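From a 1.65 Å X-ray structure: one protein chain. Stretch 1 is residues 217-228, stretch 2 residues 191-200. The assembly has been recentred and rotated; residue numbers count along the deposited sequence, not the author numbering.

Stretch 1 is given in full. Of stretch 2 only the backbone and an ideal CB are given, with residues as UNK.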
# COMPACT_ATOMS: atom_id res chain seq x y z
N TYR A 217 -8.79 -22.17 10.21
CA TYR A 217 -7.75 -23.15 10.44
C TYR A 217 -8.19 -24.23 11.40
O TYR A 217 -7.88 -25.44 11.20
CB TYR A 217 -6.50 -22.43 11.01
CG TYR A 217 -5.39 -23.27 11.50
CD1 TYR A 217 -4.89 -24.34 10.75
CD2 TYR A 217 -4.78 -22.98 12.68
CE1 TYR A 217 -3.84 -25.10 11.23
CE2 TYR A 217 -3.74 -23.74 13.17
CZ TYR A 217 -3.20 -24.76 12.43
OH TYR A 217 -2.16 -25.55 12.92
N MET A 218 -8.92 -23.82 12.45
CA MET A 218 -9.25 -24.71 13.56
C MET A 218 -10.74 -25.00 13.56
O MET A 218 -11.54 -24.11 13.40
CB MET A 218 -8.85 -24.13 14.93
CG MET A 218 -9.32 -25.00 16.11
SD MET A 218 -8.89 -24.23 17.72
CE MET A 218 -7.36 -24.88 17.76
N THR A 219 -11.08 -26.27 13.73
CA THR A 219 -12.49 -26.69 13.91
C THR A 219 -12.68 -27.11 15.37
O THR A 219 -11.94 -27.95 15.83
CB THR A 219 -12.84 -27.89 12.98
OG1 THR A 219 -12.56 -27.55 11.64
CG2 THR A 219 -14.39 -28.29 13.12
N ILE A 220 -13.67 -26.52 16.07
CA ILE A 220 -14.08 -26.90 17.38
C ILE A 220 -15.27 -27.89 17.20
O ILE A 220 -16.25 -27.57 16.55
CB ILE A 220 -14.52 -25.70 18.16
CG1 ILE A 220 -13.30 -24.79 18.36
CG2 ILE A 220 -15.14 -26.13 19.50
CD1 ILE A 220 -13.52 -23.47 19.13
N PRO A 221 -15.11 -29.10 17.70
CA PRO A 221 -16.10 -30.15 17.47
C PRO A 221 -17.37 -29.92 18.26
O PRO A 221 -17.37 -29.18 19.25
CB PRO A 221 -15.39 -31.38 17.99
CG PRO A 221 -14.54 -30.90 19.11
CD PRO A 221 -14.05 -29.53 18.61
N ASN A 222 -18.48 -30.50 17.78
CA ASN A 222 -19.68 -30.59 18.66
C ASN A 222 -19.92 -32.04 19.09
O ASN A 222 -21.07 -32.41 19.36
CB ASN A 222 -20.93 -29.97 18.01
CG ASN A 222 -21.37 -30.68 16.74
OD1 ASN A 222 -20.73 -31.58 16.28
ND2 ASN A 222 -22.49 -30.25 16.15
N THR A 223 -18.84 -32.83 19.15
CA THR A 223 -18.83 -34.24 19.57
C THR A 223 -17.64 -34.33 20.54
O THR A 223 -16.79 -33.43 20.59
CB THR A 223 -18.60 -35.19 18.41
OG1 THR A 223 -17.41 -34.82 17.68
CG2 THR A 223 -19.85 -35.21 17.44
N GLN A 224 -17.54 -35.42 21.27
CA GLN A 224 -16.50 -35.60 22.32
C GLN A 224 -15.18 -36.00 21.74
O GLN A 224 -14.66 -37.10 21.97
CB GLN A 224 -16.97 -36.63 23.35
CG GLN A 224 -18.20 -36.17 24.07
CD GLN A 224 -18.57 -37.13 25.22
OE1 GLN A 224 -18.84 -38.29 24.99
NE2 GLN A 224 -18.62 -36.60 26.43
N VAL A 225 -14.58 -35.07 21.01
CA VAL A 225 -13.27 -35.30 20.41
C VAL A 225 -12.42 -34.03 20.55
O VAL A 225 -12.83 -33.04 21.14
CB VAL A 225 -13.34 -35.73 18.93
CG1 VAL A 225 -14.06 -37.06 18.77
CG2 VAL A 225 -14.01 -34.66 18.04
N GLU A 226 -11.22 -34.10 20.03
CA GLU A 226 -10.28 -32.98 20.00
C GLU A 226 -10.60 -32.06 18.83
O GLU A 226 -11.23 -32.45 17.84
CB GLU A 226 -8.86 -33.53 19.87
CG GLU A 226 -8.44 -34.23 21.16
CD GLU A 226 -7.32 -35.25 20.97
OE1 GLU A 226 -6.62 -35.26 19.91
OE2 GLU A 226 -7.10 -36.01 21.96
N ALA A 227 -10.21 -30.82 18.98
CA ALA A 227 -10.26 -29.88 17.86
C ALA A 227 -9.46 -30.40 16.67
O ALA A 227 -8.52 -31.18 16.85
CB ALA A 227 -9.68 -28.55 18.29
N THR A 228 -9.79 -29.92 15.44
CA THR A 228 -9.09 -30.32 14.26
C THR A 228 -8.31 -29.12 13.74
O THR A 228 -8.83 -27.99 13.75
CB THR A 228 -10.06 -30.74 13.14
OG1 THR A 228 -10.85 -31.83 13.57
CG2 THR A 228 -9.31 -31.07 11.86
N UNK A 191 -12.58 -25.67 28.00
CA UNK A 191 -13.88 -26.09 27.52
C UNK A 191 -14.20 -25.45 26.17
O UNK A 191 -15.00 -26.02 25.40
CB UNK A 191 -14.96 -25.74 28.55
N UNK A 192 -13.60 -24.26 25.89
CA UNK A 192 -13.89 -23.56 24.63
C UNK A 192 -13.60 -24.49 23.47
O UNK A 192 -14.20 -24.37 22.41
CB UNK A 192 -13.07 -22.27 24.50
N UNK A 193 -12.64 -25.43 23.67
CA UNK A 193 -12.24 -26.29 22.57
C UNK A 193 -13.16 -27.47 22.36
O UNK A 193 -12.85 -28.36 21.52
CB UNK A 193 -10.82 -26.80 22.80
N UNK A 194 -14.26 -27.56 23.11
CA UNK A 194 -15.27 -28.61 22.80
C UNK A 194 -16.63 -28.00 22.80
O UNK A 194 -16.99 -27.29 23.73
CB UNK A 194 -15.22 -29.77 23.80
N UNK A 195 -17.33 -28.19 21.68
CA UNK A 195 -18.73 -27.74 21.57
C UNK A 195 -19.75 -28.84 21.97
O UNK A 195 -20.94 -28.73 21.64
CB UNK A 195 -19.01 -27.28 20.14
N UNK A 196 -19.33 -29.86 22.70
CA UNK A 196 -20.25 -30.85 23.25
C UNK A 196 -20.60 -30.51 24.68
O UNK A 196 -19.76 -30.06 25.44
CB UNK A 196 -19.65 -32.25 23.17
N UNK A 197 -21.83 -30.78 25.12
CA UNK A 197 -22.33 -30.19 26.39
C UNK A 197 -21.94 -30.93 27.71
O UNK A 197 -22.01 -30.36 28.77
CB UNK A 197 -23.86 -30.13 26.31
N UNK A 198 -21.55 -32.18 27.62
CA UNK A 198 -21.25 -32.93 28.87
C UNK A 198 -19.98 -32.40 29.50
O UNK A 198 -19.98 -32.11 30.71
CB UNK A 198 -21.11 -34.43 28.60
N UNK A 199 -18.90 -32.24 28.70
CA UNK A 199 -17.62 -31.74 29.24
C UNK A 199 -17.14 -30.41 28.63
O UNK A 199 -16.25 -29.78 29.17
CB UNK A 199 -16.54 -32.80 29.02
N UNK A 200 -17.74 -30.02 27.53
CA UNK A 200 -17.35 -28.78 26.87
C UNK A 200 -18.08 -27.53 27.25
O UNK A 200 -18.71 -27.44 28.33
CB UNK A 200 -17.50 -28.96 25.36

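Position 191 opens the stretch with helical backbone angles (-64/-26), and no atom of stretch 1 comes within 5.5 Å of its ideal CB. Nothing here selects a side chain, and a long polar one would serve as well as any other. The residue is Lys191, whose backbone O accepts a hydrogen bond from the backbone N of position 194, 2.9 Å away, closing a short 3-10 turn.

At 192 the CA-to-CB bond points sideways, and no stretch 1 atom lies within 5.5 Å of the ideal CB. The backbone does make contact: its O lies 3.5 Å from Ile220 CD1. Many residues would fit, with apolar ones favoured by the nearby isoleucine. It is Leu192, whose CG comes to 4.6 Å from Ile220 CD1.

At 193 the ideal CB is 5.0 Å from Ala227 CB and 5.5 Å from Ile220 CG1, and Met218 presents its sulfur on the same side. An apolar chain long enough to cross the gap is called for, so leucine, isoleucine or methionine would suit, whereas alanine would fall short. The deposited Leu193 points sideways at CB, but its end comes nearer: CD2 packs 3.8 Å from Met218 SD and 4.4 Å from Ile220 CD1. Its carbonyl O takes a hydrogen bond from a water, which also donates to Val225 O and so links the two backbones.

At 194 the ideal CB lies 4.8 Å from Val225 O, 4.9 Å from Pro221 CG and 5.1 Å from Thr223 O. Space is moderate and the surroundings mixed, so serine, alanine or threonine is plausible. Ser194 turns its OG back to its own stretch, accepting a hydrogen bond from the backbone N of 196 at 3.1 Å.

At 195 an ideal CB would sit 2.7 Å from Pro221 O, a clash, and only glycine fits without rearrangement. Gly195 lets the chains close to 4.2 Å between its CA and Asn222 CA, and its N donates a short hydrogen bond to Pro221 O at 2.6 Å.

The CB of 196 points toward stretch 1, 3.9 Å from Thr223 C and 4.1 Å from Asn222 O, with the Gln224 side chain beyond. A flat ring or a medium-length polar chain would exploit this surface. His196 lays one ring face against Gln224 CG, a CH-pi contact 3.8 Å from CG to the ring centroid. Its edge faces Asn222 O, and a water joins ND1 to Gln224 NE2 and to the backbone N of 199.

Position 197 points away from stretch 1, and small polar residues are among many possibilities; it is Ser197. At 198 the ideal CB is 3.9 Å from Gln224 NE2, compatible with small or polar side chains. Thr198 makes this contact through CB. The CA-to-CB bond of 199 points toward stretch 1, with the ideal CB 5.0 Å from Gln224 NE2, so a polar chain is reasonable. Asn199 brings ND2 to 3.4 Å from Gln224 NE2, but two donors form no hydrogen bond. At 200 an ideal CB would clash with Ser194 O at 2.4 Å, which favours glycine, and Gly200 is found.

Stretch 2 191-200: KLLSGHSTNG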
# COMPACT_ATOMS: atom_id res chain seq x y z
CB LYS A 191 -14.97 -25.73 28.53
CG LYS A 191 -14.92 -26.63 29.74
CD LYS A 191 -16.06 -26.44 30.70
CE LYS A 191 -16.08 -25.03 31.32
NZ LYS A 191 -17.35 -24.95 32.16
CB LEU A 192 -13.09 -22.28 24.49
CG LEU A 192 -13.53 -21.42 23.28
CD1 LEU A 192 -14.96 -20.92 23.44
CD2 LEU A 192 -12.56 -20.31 23.02
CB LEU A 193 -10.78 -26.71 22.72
CG LEU A 193 -9.81 -25.54 22.65
CD1 LEU A 193 -8.39 -26.02 22.79
CD2 LEU A 193 -9.91 -24.72 21.38
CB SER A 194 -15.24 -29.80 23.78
OG SER A 194 -16.44 -30.59 23.59
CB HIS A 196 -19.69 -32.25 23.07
CG HIS A 196 -20.67 -33.31 23.41
ND1 HIS A 196 -20.79 -33.81 24.68
CD2 HIS A 196 -21.57 -33.96 22.64
CE1 HIS A 196 -21.76 -34.72 24.70
NE2 HIS A 196 -22.25 -34.83 23.47
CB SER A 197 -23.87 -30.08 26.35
OG SER A 197 -24.38 -31.32 25.94
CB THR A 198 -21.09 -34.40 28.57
OG1 THR A 198 -22.28 -34.87 27.95
CG2 THR A 198 -20.79 -35.20 29.87
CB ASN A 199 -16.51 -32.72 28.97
CG ASN A 199 -16.81 -34.11 29.47
OD1 ASN A 199 -17.26 -34.26 30.59
ND2 ASN A 199 -16.54 -35.10 28.65
O HOH W 1 -11.84 -30.65 22.39
O HOH W 2 -18.62 -33.48 26.24
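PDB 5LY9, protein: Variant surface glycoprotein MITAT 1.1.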